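Local coordinates for protein acetate CoA-transferase subunit beta (Escherichia coli DH5[alpha], PDB 5DBN) that transfers coenzyme A from acetyl-CoA to acetoacetate and other short-chain fatty acids, through a covalent enzyme-CoA intermediate, in short-chain fatty acid breakdown, at residues R9-E14 with M166-L171; W112-K117 with C154-T159; A148-R153 with A197-R202. All coordinates share one frame; numbering follows the deposited sequence.

Contact 1 of 3, residues R9-E14 with M166-L171; sequences RRVAQE and MLVTEL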
loop_
_atom_site.group_PDB
_atom_site.type_symbol
_atom_site.label_atom_id
_atom_site.label_comp_id
_atom_site.label_asym_id
_atom_site.label_seq_id
_atom_site.Cartn_x
_atom_site.Cartn_y
_atom_site.Cartn_z
ATOM N N ARG B 9 -33.818 5.753 -11.767
ATOM C CA ARG B 9 -34.100 7.172 -11.932
ATOM C C ARG B 9 -34.084 7.893 -10.585
ATOM O O ARG B 9 -33.485 8.959 -10.451
ATOM C CB ARG B 9 -35.452 7.360 -12.622
ATOM C CG ARG B 9 -35.860 8.802 -12.871
ATOM C CD ARG B 9 -37.148 8.855 -13.680
ATOM N NE ARG B 9 -37.602 10.220 -13.933
ATOM C CZ ARG B 9 -38.655 10.530 -14.686
ATOM N NH1 ARG B 9 -39.370 9.574 -15.266
ATOM N NH2 ARG B 9 -38.996 11.801 -14.864
ATOM N N ARG B 10 -34.741 7.310 -9.586
ATOM C CA ARG B 10 -34.777 7.912 -8.257
ATOM C C ARG B 10 -33.390 7.966 -7.610
ATOM O O ARG B 10 -33.020 8.979 -7.017
ATOM C CB ARG B 10 -35.752 7.155 -7.348
ATOM C CG ARG B 10 -35.796 7.674 -5.909
ATOM C CD ARG B 10 -36.138 9.161 -5.843
ATOM N NE ARG B 10 -35.953 9.714 -4.503
ATOM C CZ ARG B 10 -34.804 10.203 -4.042
ATOM N NH1 ARG B 10 -33.714 10.200 -4.799
ATOM N NH2 ARG B 10 -34.738 10.688 -2.811
ATOM N N VAL B 11 -32.632 6.879 -7.718
ATOM C CA VAL B 11 -31.280 6.839 -7.168
ATOM C C VAL B 11 -30.395 7.891 -7.833
ATOM O O VAL B 11 -29.578 8.537 -7.171
ATOM C CB VAL B 11 -30.641 5.440 -7.334
ATOM C CG1 VAL B 11 -29.167 5.460 -6.941
ATOM C CG2 VAL B 11 -31.387 4.407 -6.501
ATOM N N ALA B 12 -30.558 8.059 -9.141
ATOM C CA ALA B 12 -29.784 9.041 -9.890
ATOM C C ALA B 12 -29.994 10.449 -9.342
ATOM O O ALA B 12 -29.069 11.260 -9.315
ATOM C CB ALA B 12 -30.154 8.988 -11.365
ATOM N N GLN B 13 -31.218 10.733 -8.909
ATOM C CA GLN B 13 -31.552 12.039 -8.345
ATOM C C GLN B 13 -30.932 12.246 -6.961
ATOM O O GLN B 13 -30.884 13.368 -6.460
ATOM C CB GLN B 13 -33.072 12.209 -8.271
ATOM C CG GLN B 13 -33.735 12.367 -9.634
ATOM C CD GLN B 13 -35.252 12.400 -9.560
ATOM O OE1 GLN B 13 -35.843 12.109 -8.520
ATOM N NE2 GLN B 13 -35.889 12.758 -10.669
ATOM N N GLU B 14 -30.443 11.168 -6.354
ATOM C CA GLU B 14 -29.846 11.247 -5.022
ATOM C C GLU B 14 -28.403 11.726 -5.088
ATOM O O GLU B 14 -27.905 12.354 -4.154
ATOM C CB GLU B 14 -29.897 9.884 -4.327
ATOM C CG GLU B 14 -29.479 9.911 -2.863
ATOM C CD GLU B 14 -30.453 10.668 -1.979
ATOM O OE1 GLU B 14 -31.594 10.924 -2.420
ATOM O OE2 GLU B 14 -30.071 11.008 -0.840
ATOM N N MET B 166 -29.622 4.066 2.649
ATOM C CA MET B 166 -30.786 4.358 1.822
ATOM C C MET B 166 -31.231 3.120 1.052
ATOM O O MET B 166 -30.418 2.452 0.413
ATOM C CB MET B 166 -30.463 5.499 0.854
ATOM C CG MET B 166 -31.648 6.004 0.043
ATOM S SD MET B 166 -31.164 7.317 -1.096
ATOM C CE MET B 166 -32.750 7.805 -1.771
ATOM N N LEU B 167 -32.525 2.816 1.133
ATOM C CA LEU B 167 -33.111 1.708 0.388
ATOM C C LEU B 167 -34.166 2.242 -0.574
ATOM O O LEU B 167 -35.136 2.875 -0.154
ATOM C CB LEU B 167 -33.724 0.680 1.339
ATOM C CG LEU B 167 -34.500 -0.461 0.680
ATOM C CD1 LEU B 167 -33.594 -1.258 -0.248
ATOM C CD2 LEU B 167 -35.121 -1.364 1.729
ATOM N N VAL B 168 -33.966 1.983 -1.864
ATOM C CA VAL B 168 -34.857 2.482 -2.905
ATOM C C VAL B 168 -35.506 1.336 -3.678
ATOM O O VAL B 168 -34.821 0.537 -4.319
ATOM C CB VAL B 168 -34.105 3.394 -3.895
ATOM C CG1 VAL B 168 -35.066 3.995 -4.915
ATOM C CG2 VAL B 168 -33.373 4.497 -3.150
ATOM N N THR B 169 -36.832 1.267 -3.602
ATOM C CA THR B 169 -37.609 0.294 -4.360
ATOM C C THR B 169 -38.562 1.018 -5.295
ATOM O O THR B 169 -38.660 2.244 -5.270
ATOM C CB THR B 169 -38.411 -0.653 -3.443
ATOM O OG1 THR B 169 -39.536 0.046 -2.895
ATOM C CG2 THR B 169 -37.542 -1.178 -2.308
ATOM N N GLU B 170 -39.265 0.258 -6.126
ATOM C CA GLU B 170 -40.220 0.849 -7.050
ATOM C C GLU B 170 -41.495 1.254 -6.316
ATOM O O GLU B 170 -42.394 1.847 -6.912
ATOM C CB GLU B 170 -40.540 -0.120 -8.200
ATOM C CG GLU B 170 -41.499 -1.273 -7.879
ATOM C CD GLU B 170 -40.875 -2.360 -7.021
ATOM O OE1 GLU B 170 -39.704 -2.212 -6.613
ATOM O OE2 GLU B 170 -41.557 -3.377 -6.768
ATOM N N LEU B 171 -41.566 0.942 -5.024
ATOM C CA LEU B 171 -42.741 1.272 -4.227
ATOM C C LEU B 171 -42.471 2.401 -3.229
ATOM O O LEU B 171 -43.371 3.180 -2.911
ATOM C CB LEU B 171 -43.219 0.032 -3.464
ATOM C CG LEU B 171 -43.986 -1.050 -4.237
ATOM C CD1 LEU B 171 -44.393 -2.178 -3.302
ATOM C CD2 LEU B 171 -45.190 -0.513 -4.995
#
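Val11, near the end of helix 3-12, and Val168, at the end of strand 166-168, mark the closest approach of the two backbones, with their CA atoms 7.1 Å apart and no hydrogen bond running between the segments. Side chains fill the gap. Val11 sends CG2, the branch beside its own backbone N, onto CB and both methyls of Val168, lying 3.9 Å from Val168 CG2. Arg10 packs on the same valine: its CG, anti to the backbone N (chi1 177°), sits 3.9 Å from Val168 CG1. The chain then bends at chi2 (57°) and crosses Met166 at about a right angle. Met166 is extended all the way to its tip, and CE rests 3.5 Å above the plane of the Arg10 guanidinium, shifted toward its rim. The same thioether reaches Glu14 tip to tip, with Met166 SD 3.5 Å from Glu14 CD. Arg10 also takes Glu14, four positions on, end-on in a salt bridge: NH1 (3.3 Å) and NH2 (3.2 Å) both donate to Glu14 OE1, which lies nearly in the guanidinium plane and offers NH1 the lone pair that faces away from OE2. The charges continue into a wider network, in which Glu185 pairs with Arg10, Lys134 with Glu14 OE2, and Arg175 with Glu14 OE1; the two acids probably offset the closeness of Arg10 and Arg175. Val11 and Glu14 also touch Ile136 of strand 135-138, the neighbour of strand 166-168 in the sheet. Met166 and Val168, two residues apart on the strand, both face the helix, which covers one face of the mixed sheet at the last strand of its parallel part, consistent with the Rossmann-like alpha/beta fold of CoA-transferases.

Contact 2 of 3, residues W112-K117 with C154-T159; sequences WVVPGK and CTMPLT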
loop_
_atom_site.group_PDB
_atom_site.type_symbol
_atom_site.label_atom_id
_atom_site.label_comp_id
_atom_site.label_asym_id
_atom_site.label_seq_id
_atom_site.Cartn_x
_atom_site.Cartn_y
_atom_site.Cartn_z
ATOM N N TRP B 112 -24.880 -11.235 -1.691
ATOM C CA TRP B 112 -23.796 -11.972 -2.336
ATOM C C TRP B 112 -24.022 -13.481 -2.368
ATOM O O TRP B 112 -23.277 -14.200 -3.031
ATOM C CB TRP B 112 -22.463 -11.666 -1.646
ATOM C CG TRP B 112 -22.291 -12.280 -0.288
ATOM C CD1 TRP B 112 -22.776 -11.803 0.893
ATOM C CD2 TRP B 112 -21.566 -13.475 0.030
ATOM N NE1 TRP B 112 -22.403 -12.628 1.927
ATOM C CE2 TRP B 112 -21.658 -13.662 1.423
ATOM C CE3 TRP B 112 -20.849 -14.405 -0.729
ATOM C CZ2 TRP B 112 -21.064 -14.741 2.073
ATOM C CZ3 TRP B 112 -20.259 -15.475 -0.080
ATOM C CH2 TRP B 112 -20.370 -15.634 1.306
ATOM N N VAL B 113 -25.040 -13.967 -1.666
ATOM C CA VAL B 113 -25.320 -15.398 -1.684
ATOM C C VAL B 113 -26.747 -15.725 -1.252
ATOM O O VAL B 113 -27.283 -15.135 -0.311
ATOM C CB VAL B 113 -24.318 -16.169 -0.786
ATOM C CG1 VAL B 113 -24.373 -15.662 0.649
ATOM C CG2 VAL B 113 -24.577 -17.673 -0.844
ATOM N N VAL B 114 -27.348 -16.668 -1.972
ATOM C CA VAL B 114 -28.659 -17.211 -1.644
ATOM C C VAL B 114 -28.485 -18.672 -1.236
ATOM O O VAL B 114 -27.913 -19.457 -1.994
ATOM C CB VAL B 114 -29.641 -17.115 -2.833
ATOM C CG1 VAL B 114 -31.003 -17.684 -2.454
ATOM C CG2 VAL B 114 -29.780 -15.677 -3.297
ATOM N N PRO B 115 -28.963 -19.047 -0.038
ATOM C CA PRO B 115 -28.853 -20.459 0.347
ATOM C C PRO B 115 -29.604 -21.382 -0.608
ATOM O O PRO B 115 -30.757 -21.109 -0.940
ATOM C CB PRO B 115 -29.482 -20.496 1.744
ATOM C CG PRO B 115 -29.385 -19.100 2.250
ATOM C CD PRO B 115 -29.525 -18.224 1.048
ATOM N N GLY B 116 -28.944 -22.450 -1.051
ATOM C CA GLY B 116 -29.535 -23.397 -1.980
ATOM C C GLY B 116 -29.043 -23.225 -3.406
ATOM O O GLY B 116 -29.125 -24.153 -4.211
ATOM N N LYS B 117 -28.531 -22.036 -3.713
ATOM C CA LYS B 117 -27.941 -21.756 -5.018
ATOM C C LYS B 117 -26.421 -21.705 -4.899
ATOM O O LYS B 117 -25.886 -21.553 -3.800
ATOM C CB LYS B 117 -28.475 -20.439 -5.581
ATOM N N CYS B 154 -32.358 -10.310 8.316
ATOM C CA CYS B 154 -31.965 -11.068 7.136
ATOM C C CYS B 154 -31.813 -12.541 7.497
ATOM O O CYS B 154 -31.241 -12.872 8.535
ATOM C CB CYS B 154 -30.657 -10.527 6.557
ATOM S SG CYS B 154 -30.774 -8.861 5.861
ATOM N N THR B 155 -32.332 -13.420 6.645
ATOM C CA THR B 155 -32.205 -14.857 6.864
ATOM C C THR B 155 -31.051 -15.397 6.026
ATOM O O THR B 155 -30.489 -16.448 6.330
ATOM C CB THR B 155 -33.513 -15.612 6.521
ATOM O OG1 THR B 155 -33.392 -16.990 6.898
ATOM C CG2 THR B 155 -33.830 -15.515 5.041
ATOM N N MET B 156 -30.702 -14.667 4.970
ATOM C CA MET B 156 -29.583 -15.038 4.114
ATOM C C MET B 156 -28.278 -14.488 4.692
ATOM O O MET B 156 -28.303 -13.551 5.491
ATOM C CB MET B 156 -29.794 -14.517 2.693
ATOM C CG MET B 156 -31.057 -15.030 2.023
ATOM S SD MET B 156 -31.224 -14.430 0.329
ATOM C CE MET B 156 -32.808 -15.125 -0.126
ATOM N N PRO B 157 -27.133 -15.068 4.290
ATOM C CA PRO B 157 -25.833 -14.609 4.794
ATOM C C PRO B 157 -25.577 -13.127 4.525
ATOM O O PRO B 157 -25.740 -12.658 3.396
ATOM C CB PRO B 157 -24.832 -15.483 4.031
ATOM C CG PRO B 157 -25.601 -16.701 3.657
ATOM C CD PRO B 157 -26.993 -16.230 3.394
ATOM N N LEU B 158 -25.178 -12.402 5.562
ATOM C CA LEU B 158 -24.988 -10.963 5.457
ATOM C C LEU B 158 -23.784 -10.595 4.599
ATOM O O LEU B 158 -22.773 -11.296 4.586
ATOM C CB LEU B 158 -24.815 -10.342 6.844
ATOM C CG LEU B 158 -25.965 -10.495 7.837
ATOM C CD1 LEU B 158 -25.632 -9.776 9.134
ATOM C CD2 LEU B 158 -27.260 -9.966 7.256
ATOM N N THR B 159 -23.921 -9.496 3.867
ATOM C CA THR B 159 -22.793 -8.850 3.216
ATOM C C THR B 159 -22.094 -7.979 4.252
ATOM O O THR B 159 -20.867 -7.883 4.288
ATOM C CB THR B 159 -23.241 -7.994 2.018
ATOM O OG1 THR B 159 -23.925 -8.821 1.071
ATOM C CG2 THR B 159 -22.052 -7.327 1.348
#
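Trp112 meets Leu158 and Thr159 with one edge of its indole. From CB the ring leaves with CG between the backbone N and the carbonyl carbon (chi1 73°), the crowded position, which sets CG beside Thr159. CD1 comes 3.2 Å from Thr159 OG1, a hydroxyl hydrogen-bonded to Asn111. Next along the edge, NE1 donates to Leu158 O (3.0 Å, N-H...O angle 151°); the oxygen lies near the ring plane, but the donor stands well above the carbonyl plane. Farther round, CZ2 is 4.3 Å from Pro157 CB. One ring face carries Val113 CG1 over its centre, and this methyl also meets Pro157 CG at 3.4 Å. An alanine in place of Trp112 would probably leave Leu158 O without its indole donor and Val113 CG1 without the ring beneath it. Beyond, Pro115 CD sits 3.7 Å from Met156 CG, while Val114 lies side by side with Met156. The touching parts, 112-115 and 156-159, run nearly antiparallel without a backbone bond between them. This is loop-on-loop packing at a subunit border, where an apolar side chain of a neighbouring chain meets Trp112; the side chain of Thr159 lies about 11 Å from that of Glu46, the predicted active-site residue.

Contact 3 of 3, residues A148-R153 with A197-R202; sequences AKILRR and AKTEAR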
loop_
_atom_site.group_PDB
_atom_site.type_symbol
_atom_site.label_atom_id
_atom_site.label_comp_id
_atom_site.label_asym_id
_atom_site.label_seq_id
_atom_site.Cartn_x
_atom_site.Cartn_y
_atom_site.Cartn_z
ATOM N N ALA B 148 -41.118 -11.622 0.858
ATOM C CA ALA B 148 -40.621 -10.316 1.282
ATOM C C ALA B 148 -39.098 -10.279 1.239
ATOM O O ALA B 148 -38.443 -11.295 1.471
ATOM C CB ALA B 148 -41.117 -9.988 2.679
ATOM N N LYS B 149 -38.543 -9.108 0.944
ATOM C CA LYS B 149 -37.095 -8.930 0.927
ATOM C C LYS B 149 -36.652 -7.897 1.960
ATOM O O LYS B 149 -35.496 -7.882 2.375
ATOM C CB LYS B 149 -36.629 -8.522 -0.473
ATOM C CG LYS B 149 -37.031 -9.521 -1.550
ATOM C CD LYS B 149 -36.110 -9.474 -2.757
ATOM C CE LYS B 149 -36.209 -8.163 -3.501
ATOM N NZ LYS B 149 -35.120 -8.037 -4.506
ATOM N N ILE B 150 -37.575 -7.030 2.363
ATOM C CA ILE B 150 -37.316 -6.057 3.420
ATOM C C ILE B 150 -37.846 -6.614 4.745
ATOM O O ILE B 150 -39.039 -6.521 5.029
ATOM C CB ILE B 150 -37.959 -4.694 3.100
ATOM C CG1 ILE B 150 -37.514 -4.230 1.707
ATOM C CG2 ILE B 150 -37.574 -3.665 4.153
ATOM C CD1 ILE B 150 -38.198 -2.977 1.208
ATOM N N LEU B 151 -36.949 -7.187 5.547
ATOM C CA LEU B 151 -37.340 -8.021 6.689
ATOM C C LEU B 151 -36.977 -7.434 8.053
ATOM O O LEU B 151 -36.346 -6.387 8.143
ATOM C CB LEU B 151 -36.690 -9.399 6.553
ATOM C CG LEU B 151 -36.886 -10.093 5.203
ATOM C CD1 LEU B 151 -36.066 -11.374 5.139
ATOM C CD2 LEU B 151 -38.361 -10.376 4.946
ATOM N N ARG B 152 -37.399 -8.112 9.116
ATOM C CA ARG B 152 -36.980 -7.758 10.468
ATOM C C ARG B 152 -35.520 -8.127 10.678
ATOM O O ARG B 152 -34.769 -7.405 11.331
ATOM C CB ARG B 152 -37.851 -8.456 11.512
ATOM C CG ARG B 152 -39.274 -7.938 11.573
ATOM C CD ARG B 152 -40.081 -8.670 12.630
ATOM N NE ARG B 152 -41.431 -8.130 12.750
ATOM C CZ ARG B 152 -42.309 -8.505 13.676
ATOM N NH1 ARG B 152 -41.987 -9.434 14.565
ATOM N NH2 ARG B 152 -43.513 -7.951 13.712
ATOM N N ARG B 153 -35.133 -9.268 10.121
ATOM C CA ARG B 153 -33.766 -9.757 10.212
ATOM C C ARG B 153 -33.470 -10.601 8.985
ATOM O O ARG B 153 -34.244 -11.495 8.646
ATOM C CB ARG B 153 -33.564 -10.574 11.490
ATOM C CG ARG B 153 -32.179 -11.201 11.640
ATOM C CD ARG B 153 -31.075 -10.153 11.610
ATOM N NE ARG B 153 -29.770 -10.698 11.990
ATOM C CZ ARG B 153 -28.916 -11.284 11.154
ATOM N NH1 ARG B 153 -29.208 -11.417 9.866
ATOM N NH2 ARG B 153 -27.757 -11.740 11.611
ATOM N N ALA B 197 -47.963 -3.717 4.035
ATOM C CA ALA B 197 -48.325 -5.099 3.740
ATOM C C ALA B 197 -47.175 -5.848 3.066
ATOM O O ALA B 197 -46.967 -7.036 3.312
ATOM C CB ALA B 197 -49.567 -5.141 2.862
ATOM N N LYS B 198 -46.439 -5.151 2.208
ATOM C CA LYS B 198 -45.360 -5.767 1.440
ATOM C C LYS B 198 -44.008 -5.677 2.153
ATOM O O LYS B 198 -42.979 -6.043 1.587
ATOM C CB LYS B 198 -45.263 -5.096 0.067
ATOM C CG LYS B 198 -46.403 -5.433 -0.884
ATOM C CD LYS B 198 -46.236 -4.715 -2.217
ATOM C CE LYS B 198 -47.136 -5.296 -3.294
ATOM N NZ LYS B 198 -47.181 -4.446 -4.517
ATOM N N THR B 199 -44.022 -5.211 3.401
ATOM C CA THR B 199 -42.801 -5.033 4.190
ATOM C C THR B 199 -42.911 -5.649 5.586
ATOM O O THR B 199 -43.837 -5.335 6.336
ATOM C CB THR B 199 -42.448 -3.534 4.335
ATOM O OG1 THR B 199 -42.377 -2.928 3.039
ATOM C CG2 THR B 199 -41.114 -3.351 5.055
ATOM N N GLU B 200 -41.966 -6.522 5.930
ATOM C CA GLU B 200 -41.947 -7.149 7.252
ATOM C C GLU B 200 -41.143 -6.319 8.247
ATOM O O GLU B 200 -41.314 -6.456 9.459
ATOM C CB GLU B 200 -41.353 -8.558 7.190
ATOM C CG GLU B 200 -42.259 -9.607 6.579
ATOM C CD GLU B 200 -41.677 -11.006 6.682
ATOM O OE1 GLU B 200 -40.721 -11.205 7.464
ATOM O OE2 GLU B 200 -42.177 -11.907 5.977
ATOM N N ALA B 201 -40.261 -5.468 7.733
ATOM C CA ALA B 201 -39.447 -4.608 8.582
ATOM C C ALA B 201 -40.310 -3.603 9.338
ATOM O O ALA B 201 -41.296 -3.092 8.805
ATOM C CB ALA B 201 -38.407 -3.883 7.750
ATOM N N ARG B 202 -39.939 -3.334 10.586
ATOM C CA ARG B 202 -40.586 -2.290 11.373
ATOM C C ARG B 202 -39.986 -0.935 11.017
ATOM O O ARG B 202 -38.764 -0.771 11.032
ATOM C CB ARG B 202 -40.427 -2.542 12.874
ATOM C CG ARG B 202 -40.858 -3.914 13.355
ATOM C CD ARG B 202 -40.606 -4.037 14.852
ATOM N NE ARG B 202 -40.851 -5.381 15.366
ATOM C CZ ARG B 202 -39.965 -6.373 15.338
ATOM N NH1 ARG B 202 -38.762 -6.187 14.808
ATOM N NH2 ARG B 202 -40.284 -7.557 15.840
HETATM O O HOH W 1 -41.275 -13.471 3.433
HETATM O O HOH W 2 -40.257 -6.880 1.117
#
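Ile150 O receives two backbone N-H groups at once, from Glu200 N and Ala201 N, each at 3.1 Å; the first arrives almost straight on (C=O...N 174°), the second from above the carbonyl plane. Around this doubly accepting carbonyl the packing is close and buried. Ile150 CG2, anti to the backbone N, meets both Thr199 CG2 and Ala201 CB, 3.7 Å from each, and Met181 of strand 180-186 also touches Ile150 and Ala201. Thr199 turns its hydroxyl elsewhere, to His141. The outer side is looser and wetter. Glu200 stretches alongside Leu151, its OE1 3.5 Å from Leu151 CD2, while one water bridges Glu200 OE2 to Ala148 N and a second joins Lys198 O to Lys149 N. At the far end Arg152 and Arg202 cross, their guanidinium groups stacked with centres 3.6 Å apart and planes at 29°; the closeness of Arg152 NH1 and Arg202 NH2, both donors, is doubtful. Arg202 NH1 is salt-bridged to Glu105. Backbone bonds and methyl packing therefore hold the buried side, whereas the exposed side is bridged by water and brings together two arginines whose like charges are probably offset in part by Glu105.

In the fold
Helix 3-12 opens the longest loop, closed by contact 1 when strand 166-168 enters the main sheet beneath it. Contact 2 is nested inside that loop: the chain passes 112-117, forms helix 125-131 and strand 135-138, and returns at 154-159. Contact 3 crosses both, since 148-153 lies within the two loops while 197-202 comes after them, at the end of helix 192-197 and in the loop that follows. Contacts 1 and 3 touch, with Leu171 packing on Lys198 and Leu167 on Ile150; contacts 2 and 3 meet where Leu158 packs on Arg153. Together they join the N-terminal helix, the main sheet, the small sheet containing strand 150-151 and the border loops.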